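Local structure of adenylate isopentenyltransferase (Humulus lupulus, 3A8T) at residues 78-81 with 82-85; 120-123 with 124-127; 196-200 with 201-205; 299-302 with 303-307. The protein catalyses transfer of the isopentenyl group from dimethylallyl diphosphate to AMP, ADP or ATP, a step in making the plant hormone cytokinin. All blocks are in the same frame, centred on the assembly; numbering follows the deposited sequence.

How the contacts relate
Contact 1 meets the nucleotide directly: its turn, residues 82-85, presents a backbone carbonyl to the adenine of ATP. Contact 3 stands behind that turn, its centre about 11 Å from that of contact 1, and touches it: Thr83 CG2 lies 3.5 Å from Met203 CE. It thus backs the turn that meets the base. Contact 4 does not touch contact 1 (nearest atoms about 11 Å apart), yet Phe305 packs against the phosphate-binding loop at Gly52, so it too borders the nucleotide-binding region. Contact 2 is the remote one, within helix 112-128; its centre is about 25 Å from that of contact 1 and about 35 Å from that of contact 3.

Contact 1 (78-81 with 82-85); sequences KGLD and ITTN. With ATP (adenosine-5'-triphosphate), chain B.
Leu80 O receives the backbone N of Thr84 at 2.9 Å, a bond four residues long that closes the chain just before the adenine of ATP. Leu80 itself is in left-handed backbone territory, and the chain beyond it curls through a type I beta turn, Ile82 to Asn85, in the nucleotide pocket of this P-loop-type fold. Thr84 adds a second grip on the same oxygen: its hydroxyl OG1 donates to Leu80 O at 2.7 Å, coming from above the carbonyl plane while the amide comes in nearly along the C=O axis. The torsion makes this possible, since OG1 stands between the backbone N and the carbonyl carbon (chi1 53°), facing back to Leu80. Lys86 NZ adds a weak bond to that hydroxyl. Leu80 CB also rests on Thr83 CB at 3.8 Å, and Thr83 OG1 is bonded to Glu206, whose carboxylate also takes the amide of Ile82. A valine in place of Thr84 would probably cost Leu80 O its second donor within this stretch and leave the turn less firmly tied in front of the base. The carbonyl of Thr84 meets the ligand: ATP N6 donates to Thr84 O at 2.6 Å, nearly straight at 167°, and Gln75 NE2 donates to the same oxygen.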
loop_
_atom_site.group_PDB
_atom_site.type_symbol
_atom_site.label_atom_id
_atom_site.label_comp_id
_atom_site.label_asym_id
_atom_site.label_seq_id
_atom_site.Cartn_x
_atom_site.Cartn_y
_atom_site.Cartn_z
ATOM N N LYS A 78 -8.536 -10.115 -2.528
ATOM C CA LYS A 78 -8.031 -10.822 -3.705
ATOM C C LYS A 78 -8.509 -9.933 -4.847
ATOM O O LYS A 78 -9.646 -9.455 -4.837
ATOM C CB LYS A 78 -8.690 -12.197 -3.852
ATOM C CG LYS A 78 -8.894 -12.958 -2.540
ATOM C CD LYS A 78 -9.848 -14.120 -2.719
ATOM C CE LYS A 78 -11.173 -13.620 -3.346
ATOM N NZ LYS A 78 -11.988 -14.614 -4.178
ATOM N N GLY A 79 -7.683 -9.685 -5.839
ATOM C CA GLY A 79 -8.173 -8.847 -6.921
ATOM C C GLY A 79 -7.366 -7.577 -7.130
ATOM O O GLY A 79 -6.662 -7.113 -6.197
ATOM N N LEU A 80 -7.478 -7.026 -8.348
ATOM C CA LEU A 80 -6.790 -5.814 -8.771
ATOM C C LEU A 80 -5.377 -5.781 -8.258
ATOM O O LEU A 80 -4.964 -4.790 -7.687
ATOM C CB LEU A 80 -7.537 -4.567 -8.282
ATOM C CG LEU A 80 -9.044 -4.450 -8.619
ATOM C CD1 LEU A 80 -9.587 -3.201 -7.936
ATOM C CD2 LEU A 80 -9.308 -4.402 -10.108
ATOM N N ASP A 81 -4.644 -6.863 -8.471
ATOM C CA ASP A 81 -3.282 -6.980 -8.023
ATOM C C ASP A 81 -2.446 -5.795 -8.511
ATOM O O ASP A 81 -1.596 -5.277 -7.754
ATOM C CB ASP A 81 -2.701 -8.310 -8.491
ATOM C CG ASP A 81 -3.404 -9.539 -7.857
ATOM O OD1 ASP A 81 -3.996 -9.427 -6.773
ATOM O OD2 ASP A 81 -3.345 -10.649 -8.411
ATOM N N ILE A 82 -2.708 -5.328 -9.739
ATOM C CA ILE A 82 -1.968 -4.176 -10.290
ATOM C C ILE A 82 -2.400 -2.878 -9.641
ATOM O O ILE A 82 -1.595 -2.179 -9.059
ATOM C CB ILE A 82 -2.160 -4.013 -11.835
ATOM C CG1 ILE A 82 -1.482 -5.163 -12.561
ATOM C CG2 ILE A 82 -1.515 -2.675 -12.360
ATOM C CD1 ILE A 82 -1.884 -5.249 -14.061
ATOM N N THR A 83 -3.694 -2.592 -9.740
ATOM C CA THR A 83 -4.279 -1.384 -9.197
ATOM C C THR A 83 -3.938 -1.155 -7.725
ATOM O O THR A 83 -3.688 -0.021 -7.331
ATOM C CB THR A 83 -5.844 -1.356 -9.403
ATOM O OG1 THR A 83 -6.175 -1.528 -10.801
ATOM C CG2 THR A 83 -6.415 0.006 -8.933
ATOM N N THR A 84 -3.877 -2.231 -6.940
ATOM C CA THR A 84 -3.600 -2.102 -5.521
ATOM C C THR A 84 -2.149 -2.087 -5.142
ATOM O O THR A 84 -1.823 -1.849 -3.986
ATOM C CB THR A 84 -4.344 -3.189 -4.635
ATOM O OG1 THR A 84 -4.064 -4.494 -5.117
ATOM C CG2 THR A 84 -5.872 -2.939 -4.608
ATOM N N ASN A 85 -1.296 -2.302 -6.146
ATOM C CA ASN A 85 0.136 -2.309 -6.029
ATOM C C ASN A 85 0.623 -3.443 -5.127
ATOM O O ASN A 85 1.487 -3.230 -4.259
ATOM C CB ASN A 85 0.618 -0.956 -5.514
ATOM C CG ASN A 85 -0.109 0.265 -6.201
ATOM O OD1 ASN A 85 -1.058 0.894 -5.608
ATOM N ND2 ASN A 85 0.332 0.608 -7.422
HETATM P PG ATP B . -9.079 6.122 6.060
HETATM O O1G ATP B . -9.605 5.410 7.268
HETATM O O2G ATP B . -10.103 5.817 4.828
HETATM O O3G ATP B . -9.046 7.716 6.313
HETATM P PB ATP B . -6.944 4.432 6.476
HETATM O O1B ATP B . -6.152 4.834 7.598
HETATM O O2B ATP B . -8.116 3.557 6.997
HETATM O O3B ATP B . -7.515 5.693 5.679
HETATM P PA ATP B . -5.391 4.126 4.142
HETATM O O1A ATP B . -4.856 5.473 4.266
HETATM O O2A ATP B . -4.146 3.172 3.720
HETATM O O3A ATP B . -6.017 3.490 5.529
HETATM O "O5'" ATP B . -6.432 3.977 2.902
HETATM C "C5'" ATP B . -7.322 5.052 2.781
HETATM C "C4'" ATP B . -7.814 5.049 1.347
HETATM O "O4'" ATP B . -6.687 5.191 0.474
HETATM C "C3'" ATP B . -8.488 3.730 0.896
HETATM O "O3'" ATP B . -9.878 3.736 1.210
HETATM C "C2'" ATP B . -8.198 3.715 -0.615
HETATM O "O2'" ATP B . -9.163 4.439 -1.296
HETATM C "C1'" ATP B . -6.846 4.376 -0.753
HETATM N N9 ATP B . -5.769 3.352 -0.850
HETATM C C8 ATP B . -4.974 2.879 0.193
HETATM N N7 ATP B . -4.194 1.903 -0.224
HETATM C C5 ATP B . -4.423 1.682 -1.549
HETATM C C6 ATP B . -3.918 0.775 -2.564
HETATM N N6 ATP B . -2.965 -0.174 -2.295
HETATM N N1 ATP B . -4.421 0.880 -3.812
HETATM C C2 ATP B . -5.346 1.781 -4.116
HETATM N N3 ATP B . -5.846 2.635 -3.220
HETATM C C4 ATP B . -5.439 2.631 -1.960
#

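Contact 2 (120-123 with 124-127); sequences GKAV and SEIT
The carboxylate of Glu125 turns one flat face to the carbonyl oxygen of Lys121, one helical turn back: Lys121 O sits almost directly over Glu125 CD at 3.3 Å, about equally far from both carboxylate oxygens. Of these, OE1 comes up to CB of Lys121, while OE2 leans towards CA of Ala122. A bend at chi2 (149°) folds the acid back along the helix in this way. The same Lys121 O accepts the amide of Glu125 at 2.8 Å, that donor lying in the carbonyl plane. Beside this, Ile126 reaches back with its CG1 branch anti to the carbonyl carbon (chi1 -64°), and both Ile126 CG1 and Ile126 CD1 lie 3.1 Å from Ala122 O, a close fit against an oxygen that also takes the amide of Ile126 at 3.0 Å. The methyl of Ala122 is a looser neighbour of Ile126 CD1, at 4.5 Å. Lys121 runs out extended, its NZ bonded to Ser117 one turn earlier. All this belongs to helix 112-128, which lays Ala122, Val123 and Ile126 on Ile69 of strand 66-70, while Ile126 and Thr127 reach Pro133 of strand 132-136.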
loop_
_atom_site.group_PDB
_atom_site.type_symbol
_atom_site.label_atom_id
_atom_site.label_comp_id
_atom_site.label_asym_id
_atom_site.label_seq_id
_atom_site.Cartn_x
_atom_site.Cartn_y
_atom_site.Cartn_z
ATOM N N GLY A 120 -3.787 -10.424 14.632
ATOM C CA GLY A 120 -3.283 -10.806 15.935
ATOM C C GLY A 120 -3.017 -12.312 15.913
ATOM O O GLY A 120 -2.045 -12.780 16.516
ATOM N N LYS A 121 -3.861 -13.076 15.212
ATOM C CA LYS A 121 -3.679 -14.521 15.102
ATOM C C LYS A 121 -2.326 -14.814 14.396
ATOM O O LYS A 121 -1.512 -15.609 14.887
ATOM C CB LYS A 121 -4.828 -15.145 14.287
ATOM C CG LYS A 121 -6.140 -15.274 15.038
ATOM C CD LYS A 121 -7.332 -15.552 14.067
ATOM C CE LYS A 121 -8.714 -15.130 14.662
ATOM N NZ LYS A 121 -9.835 -15.010 13.615
ATOM N N ALA A 122 -2.125 -14.154 13.252
ATOM C CA ALA A 122 -0.925 -14.283 12.454
ATOM C C ALA A 122 0.290 -13.848 13.241
ATOM O O ALA A 122 1.357 -14.453 13.112
ATOM C CB ALA A 122 -1.034 -13.460 11.170
ATOM N N VAL A 123 0.165 -12.812 14.051
ATOM C CA VAL A 123 1.356 -12.401 14.819
ATOM C C VAL A 123 1.751 -13.561 15.734
ATOM O O VAL A 123 2.893 -13.957 15.839
ATOM C CB VAL A 123 1.082 -11.180 15.677
ATOM C CG1 VAL A 123 2.148 -10.977 16.650
ATOM C CG2 VAL A 123 0.953 -9.976 14.806
ATOM N N SER A 124 0.735 -14.132 16.340
ATOM C CA SER A 124 0.894 -15.199 17.285
ATOM C C SER A 124 1.454 -16.484 16.641
ATOM O O SER A 124 2.295 -17.181 17.183
ATOM C CB SER A 124 -0.473 -15.401 17.909
ATOM O OG SER A 124 -0.343 -16.122 19.092
ATOM N N GLU A 125 0.997 -16.764 15.448
ATOM C CA GLU A 125 1.434 -17.926 14.729
ATOM C C GLU A 125 2.873 -17.869 14.251
ATOM O O GLU A 125 3.569 -18.876 14.315
ATOM C CB GLU A 125 0.498 -18.144 13.546
ATOM C CG GLU A 125 -0.829 -18.744 14.002
ATOM C CD GLU A 125 -1.994 -18.329 13.140
ATOM O OE1 GLU A 125 -3.137 -18.591 13.566
ATOM O OE2 GLU A 125 -1.773 -17.745 12.049
ATOM N N ILE A 126 3.293 -16.696 13.770
ATOM C CA ILE A 126 4.630 -16.482 13.257
ATOM C C ILE A 126 5.667 -16.631 14.345
ATOM O O ILE A 126 6.702 -17.238 14.142
ATOM C CB ILE A 126 4.757 -15.036 12.597
ATOM C CG1 ILE A 126 3.846 -14.938 11.379
ATOM C CG2 ILE A 126 6.179 -14.730 12.264
ATOM C CD1 ILE A 126 3.458 -13.557 11.055
ATOM N N THR A 127 5.397 -16.004 15.470
ATOM C CA THR A 127 6.265 -16.053 16.622
ATOM C C THR A 127 6.348 -17.512 17.004
ATOM O O THR A 127 7.397 -18.001 17.407
ATOM C CB THR A 127 5.648 -15.267 17.804
ATOM O OG1 THR A 127 5.372 -13.921 17.393
ATOM C CG2 THR A 127 6.630 -15.224 18.976
#

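Contact 3 (196-200 with 201-205); sequences DDMLE and LGMFD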
loop_
_atom_site.group_PDB
_atom_site.type_symbol
_atom_site.label_atom_id
_atom_site.label_comp_id
_atom_site.label_asym_id
_atom_site.label_seq_id
_atom_site.Cartn_x
_atom_site.Cartn_y
_atom_site.Cartn_z
ATOM N N ASP A 196 1.909 5.657 -14.171
ATOM C CA ASP A 196 2.263 5.337 -15.560
ATOM C C ASP A 196 2.728 3.865 -15.689
ATOM O O ASP A 196 2.332 3.174 -16.602
ATOM C CB ASP A 196 3.357 6.298 -16.055
ATOM C CG ASP A 196 2.802 7.674 -16.518
ATOM O OD1 ASP A 196 1.682 8.064 -16.133
ATOM O OD2 ASP A 196 3.494 8.384 -17.268
ATOM N N ASP A 197 3.552 3.375 -14.780
ATOM C CA ASP A 197 3.991 1.973 -14.828
ATOM C C ASP A 197 2.818 0.985 -14.649
ATOM O O ASP A 197 2.856 -0.087 -15.162
ATOM C CB ASP A 197 5.025 1.658 -13.730
ATOM C CG ASP A 197 6.329 2.482 -13.830
ATOM O OD1 ASP A 197 6.502 3.314 -14.766
ATOM O OD2 ASP A 197 7.198 2.299 -12.932
ATOM N N MET A 198 1.815 1.341 -13.855
ATOM C CA MET A 198 0.609 0.501 -13.636
ATOM C C MET A 198 -0.217 0.457 -14.918
ATOM O O MET A 198 -0.783 -0.566 -15.257
ATOM C CB MET A 198 -0.272 1.071 -12.508
ATOM C CG MET A 198 0.372 0.868 -11.135
ATOM S SD MET A 198 -0.026 2.045 -9.869
ATOM C CE MET A 198 -1.703 1.788 -9.654
ATOM N N LEU A 199 -0.283 1.575 -15.629
ATOM C CA LEU A 199 -1.051 1.602 -16.872
ATOM C C LEU A 199 -0.279 0.784 -17.888
ATOM O O LEU A 199 -0.868 0.024 -18.636
ATOM C CB LEU A 199 -1.219 3.032 -17.438
ATOM C CG LEU A 199 -2.387 4.010 -17.226
ATOM C CD1 LEU A 199 -3.672 3.263 -16.884
ATOM C CD2 LEU A 199 -2.009 5.035 -16.154
ATOM N N GLU A 200 1.035 0.939 -17.920
ATOM C CA GLU A 200 1.853 0.187 -18.868
ATOM C C GLU A 200 1.772 -1.332 -18.620
ATOM O O GLU A 200 1.852 -2.136 -19.551
ATOM C CB GLU A 200 3.292 0.685 -18.808
ATOM C CG GLU A 200 4.189 0.111 -19.850
ATOM C CD GLU A 200 5.543 0.849 -19.952
ATOM O OE1 GLU A 200 6.068 1.293 -18.887
ATOM O OE2 GLU A 200 6.087 0.960 -21.105
ATOM N N LEU A 201 1.571 -1.718 -17.368
ATOM C CA LEU A 201 1.456 -3.123 -16.993
ATOM C C LEU A 201 0.065 -3.662 -17.314
ATOM O O LEU A 201 -0.152 -4.823 -17.262
ATOM C CB LEU A 201 1.693 -3.251 -15.501
ATOM C CG LEU A 201 2.639 -4.212 -14.793
ATOM C CD1 LEU A 201 3.920 -4.513 -15.628
ATOM C CD2 LEU A 201 2.986 -3.568 -13.425
ATOM N N GLY A 202 -0.893 -2.801 -17.569
ATOM C CA GLY A 202 -2.216 -3.287 -17.894
ATOM C C GLY A 202 -3.289 -2.931 -16.876
ATOM O O GLY A 202 -4.332 -3.602 -16.808
ATOM N N MET A 203 -3.049 -1.890 -16.076
ATOM C CA MET A 203 -4.050 -1.501 -15.097
ATOM C C MET A 203 -5.452 -1.217 -15.691
ATOM O O MET A 203 -6.447 -1.585 -15.102
ATOM C CB MET A 203 -3.571 -0.286 -14.313
ATOM C CG MET A 203 -4.614 0.337 -13.410
ATOM S SD MET A 203 -4.124 1.950 -12.822
ATOM C CE MET A 203 -4.567 1.893 -11.179
ATOM N N PHE A 204 -5.503 -0.564 -16.840
ATOM C CA PHE A 204 -6.734 -0.199 -17.504
ATOM C C PHE A 204 -7.581 -1.411 -17.921
ATOM O O PHE A 204 -8.783 -1.443 -17.722
ATOM C CB PHE A 204 -6.411 0.714 -18.699
ATOM C CG PHE A 204 -7.590 0.984 -19.610
ATOM C CD1 PHE A 204 -8.571 1.922 -19.257
ATOM C CD2 PHE A 204 -7.742 0.256 -20.801
ATOM C CE1 PHE A 204 -9.714 2.151 -20.065
ATOM C CE2 PHE A 204 -8.902 0.456 -21.660
ATOM C CZ PHE A 204 -9.878 1.397 -21.293
ATOM N N ASP A 205 -6.952 -2.420 -18.482
ATOM C CA ASP A 205 -7.659 -3.616 -18.872
ATOM C C ASP A 205 -8.126 -4.352 -17.655
ATOM O O ASP A 205 -9.119 -4.987 -17.674
ATOM C CB ASP A 205 -6.716 -4.476 -19.664
ATOM C CG ASP A 205 -6.229 -3.749 -20.882
ATOM O OD1 ASP A 205 -7.037 -3.535 -21.818
ATOM O OD2 ASP A 205 -5.050 -3.350 -20.900
HETATM O O HOH W 1 -3.463 -0.212 -19.197
#
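The methyl ends of Met198 and Met203 meet at 3.2 Å (CE to CE), a short approach for two methyls. Their side chains cross obliquely: Met203 runs out with CG anti to its backbone N (chi1 171°), which brings its SD to 4.0 Å from Met198 CB, while Met198 bends at chi3 to swing its CE over. Beside them Leu199 CD1 touches Met203 SD at 4.3 Å and crosses Phe204 at its CB. The backbone holds this group in place. Met203 N donates to Met198 O at 2.7 Å, bringing Met203 CB close over the same carbonyl, and Gly202 N donates to Leu199 O at 3.0 Å, from well above the carbonyl plane. A water bridges the two helices: it donates to Leu199 O and accepts from Phe204 N, so that this last-turn carbonyl serves a second donor. Farther out, both methionines lie on Ile82; Met198 also touches Asn85, and Met203 Thr83, residues next to the bound adenine, and the side chain of Met198 is about 7 Å from ATP. Phe204 meets Phe237 edge to face, and Asp196 is salt-bridged to Lys272. With Gly202 at positive phi (115°), where a side chain would be jammed against the preceding carbonyl, the arrangement is a Schellman motif that ends helix 184-201 and leads straight into helix 203-210, Gly202 serving also as its N-cap.

Contact 4 (299-302 with 303-307); sequences LDAT and ESFRA
Ala301 holds the N-cap position of helix 302-309 with no polar side chain, and instead of offering a capping oxygen its methyl lies against the ring of Phe305 four residues on. The ring's CE2 is 3.2 Å from Ala301 CB, but the model is crowded here and the exact place of Ala301 O is doubtful. That oxygen appears to accept the amide of Phe305, with the same reservation; Thr302 O takes Arg306 N at 3.0 Å, as regular helical bonding requires. One residue before the cap, Asp300 makes an Asx turn: its OD1 accepts the amide of Thr302 at 2.7 Å, almost in line with the C-O bond, and the hydroxyl Thr302 OG1 at 2.6 Å through its syn lone pair. With OG1 beside the backbone N (chi1 -57°), Thr302 turns both donors to the one carboxylate oxygen, and the hydroxyl in turn accepts from Ser183 N. A valine in place of Thr302 would probably leave Ser183 N without its acceptor and Asp300 OD1 with a single donor here, freer to turn. On the outer side, Arg306 runs alongside Thr302, its NH2 3.9 Å from Thr302 CG2, and makes a weak salt bridge to Glu303 OE2. Phe305 meets Tyr190 edge to face and borders Gly52 of the ATP-binding loop. The Asx turn of Asp300 and Thr302 thus marks the place where strand 296-300, at one edge of the parallel sheet, gives way to helix 302-309.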
loop_
_atom_site.group_PDB
_atom_site.type_symbol
_atom_site.label_atom_id
_atom_site.label_comp_id
_atom_site.label_asym_id
_atom_site.label_seq_id
_atom_site.Cartn_x
_atom_site.Cartn_y
_atom_site.Cartn_z
ATOM N N LEU A 299 13.681 6.476 8.219
ATOM C CA LEU A 299 14.636 6.107 7.167
ATOM C C LEU A 299 14.377 7.059 6.020
ATOM O O LEU A 299 13.253 7.189 5.576
ATOM C CB LEU A 299 14.428 4.662 6.696
ATOM C CG LEU A 299 14.600 3.582 7.766
ATOM C CD1 LEU A 299 14.078 2.274 7.234
ATOM C CD2 LEU A 299 16.052 3.473 8.232
ATOM N N ASP A 300 15.399 7.758 5.560
ATOM C CA ASP A 300 15.162 8.672 4.484
ATOM C C ASP A 300 15.495 8.044 3.153
ATOM O O ASP A 300 16.661 7.979 2.744
ATOM C CB ASP A 300 15.972 9.946 4.656
ATOM C CG ASP A 300 15.524 11.046 3.682
ATOM O OD1 ASP A 300 14.957 10.732 2.593
ATOM O OD2 ASP A 300 15.724 12.226 4.004
ATOM N N ALA A 301 14.444 7.624 2.465
ATOM C CA ALA A 301 14.532 7.008 1.163
ATOM C C ALA A 301 14.539 8.033 0.006
ATOM O O ALA A 301 14.478 7.648 -1.155
ATOM C CB ALA A 301 13.340 6.061 0.990
ATOM N N THR A 302 14.588 9.326 0.303
ATOM C CA THR A 302 14.523 10.322 -0.770
ATOM C C THR A 302 15.490 10.213 -1.947
ATOM O O THR A 302 15.070 10.259 -3.063
ATOM C CB THR A 302 14.592 11.735 -0.206
ATOM O OG1 THR A 302 13.520 11.908 0.739
ATOM C CG2 THR A 302 14.483 12.762 -1.354
ATOM N N GLU A 303 16.770 10.033 -1.714
ATOM C CA GLU A 303 17.671 9.957 -2.810
ATOM C C GLU A 303 17.544 8.658 -3.549
ATOM O O GLU A 303 17.982 8.549 -4.710
ATOM C CB GLU A 303 19.104 10.100 -2.331
ATOM C CG GLU A 303 19.383 11.437 -1.648
ATOM C CD GLU A 303 19.110 12.635 -2.537
ATOM O OE1 GLU A 303 19.511 12.597 -3.727
ATOM O OE2 GLU A 303 18.506 13.614 -2.029
ATOM N N SER A 304 17.000 7.658 -2.874
ATOM C CA SER A 304 16.820 6.354 -3.478
ATOM C C SER A 304 15.752 6.487 -4.526
ATOM O O SER A 304 15.863 5.933 -5.609
ATOM C CB SER A 304 16.367 5.298 -2.436
ATOM O OG SER A 304 17.365 4.958 -1.490
ATOM N N PHE A 305 14.707 7.227 -4.176
ATOM C CA PHE A 305 13.586 7.462 -5.057
ATOM C C PHE A 305 13.928 8.379 -6.218
ATOM O O PHE A 305 13.521 8.110 -7.371
ATOM C CB PHE A 305 12.403 7.992 -4.226
ATOM C CG PHE A 305 11.719 6.910 -3.441
ATOM C CD1 PHE A 305 10.527 6.372 -3.869
ATOM C CD2 PHE A 305 12.351 6.321 -2.357
ATOM C CE1 PHE A 305 9.976 5.252 -3.234
ATOM C CE2 PHE A 305 11.802 5.198 -1.724
ATOM C CZ PHE A 305 10.617 4.668 -2.167
ATOM N N ARG A 306 14.687 9.438 -5.919
ATOM C CA ARG A 306 15.145 10.397 -6.936
ATOM C C ARG A 306 15.861 9.549 -7.985
ATOM O O ARG A 306 15.519 9.577 -9.164
ATOM C CB ARG A 306 16.145 11.376 -6.319
ATOM C CG ARG A 306 15.969 12.844 -6.636
ATOM C CD ARG A 306 17.011 13.734 -5.867
ATOM N NE ARG A 306 16.474 14.422 -4.685
ATOM C CZ ARG A 306 15.502 15.316 -4.770
ATOM N NH1 ARG A 306 15.004 15.609 -5.964
ATOM N NH2 ARG A 306 14.999 15.896 -3.688
ATOM N N ALA A 307 16.848 8.779 -7.548
ATOM C CA ALA A 307 17.586 7.900 -8.459
ATOM C C ALA A 307 16.663 6.863 -9.137
ATOM O O ALA A 307 16.839 6.505 -10.287
ATOM C CB ALA A 307 18.676 7.204 -7.707
HETATM O O HOH W 2 17.825 9.959 1.419
#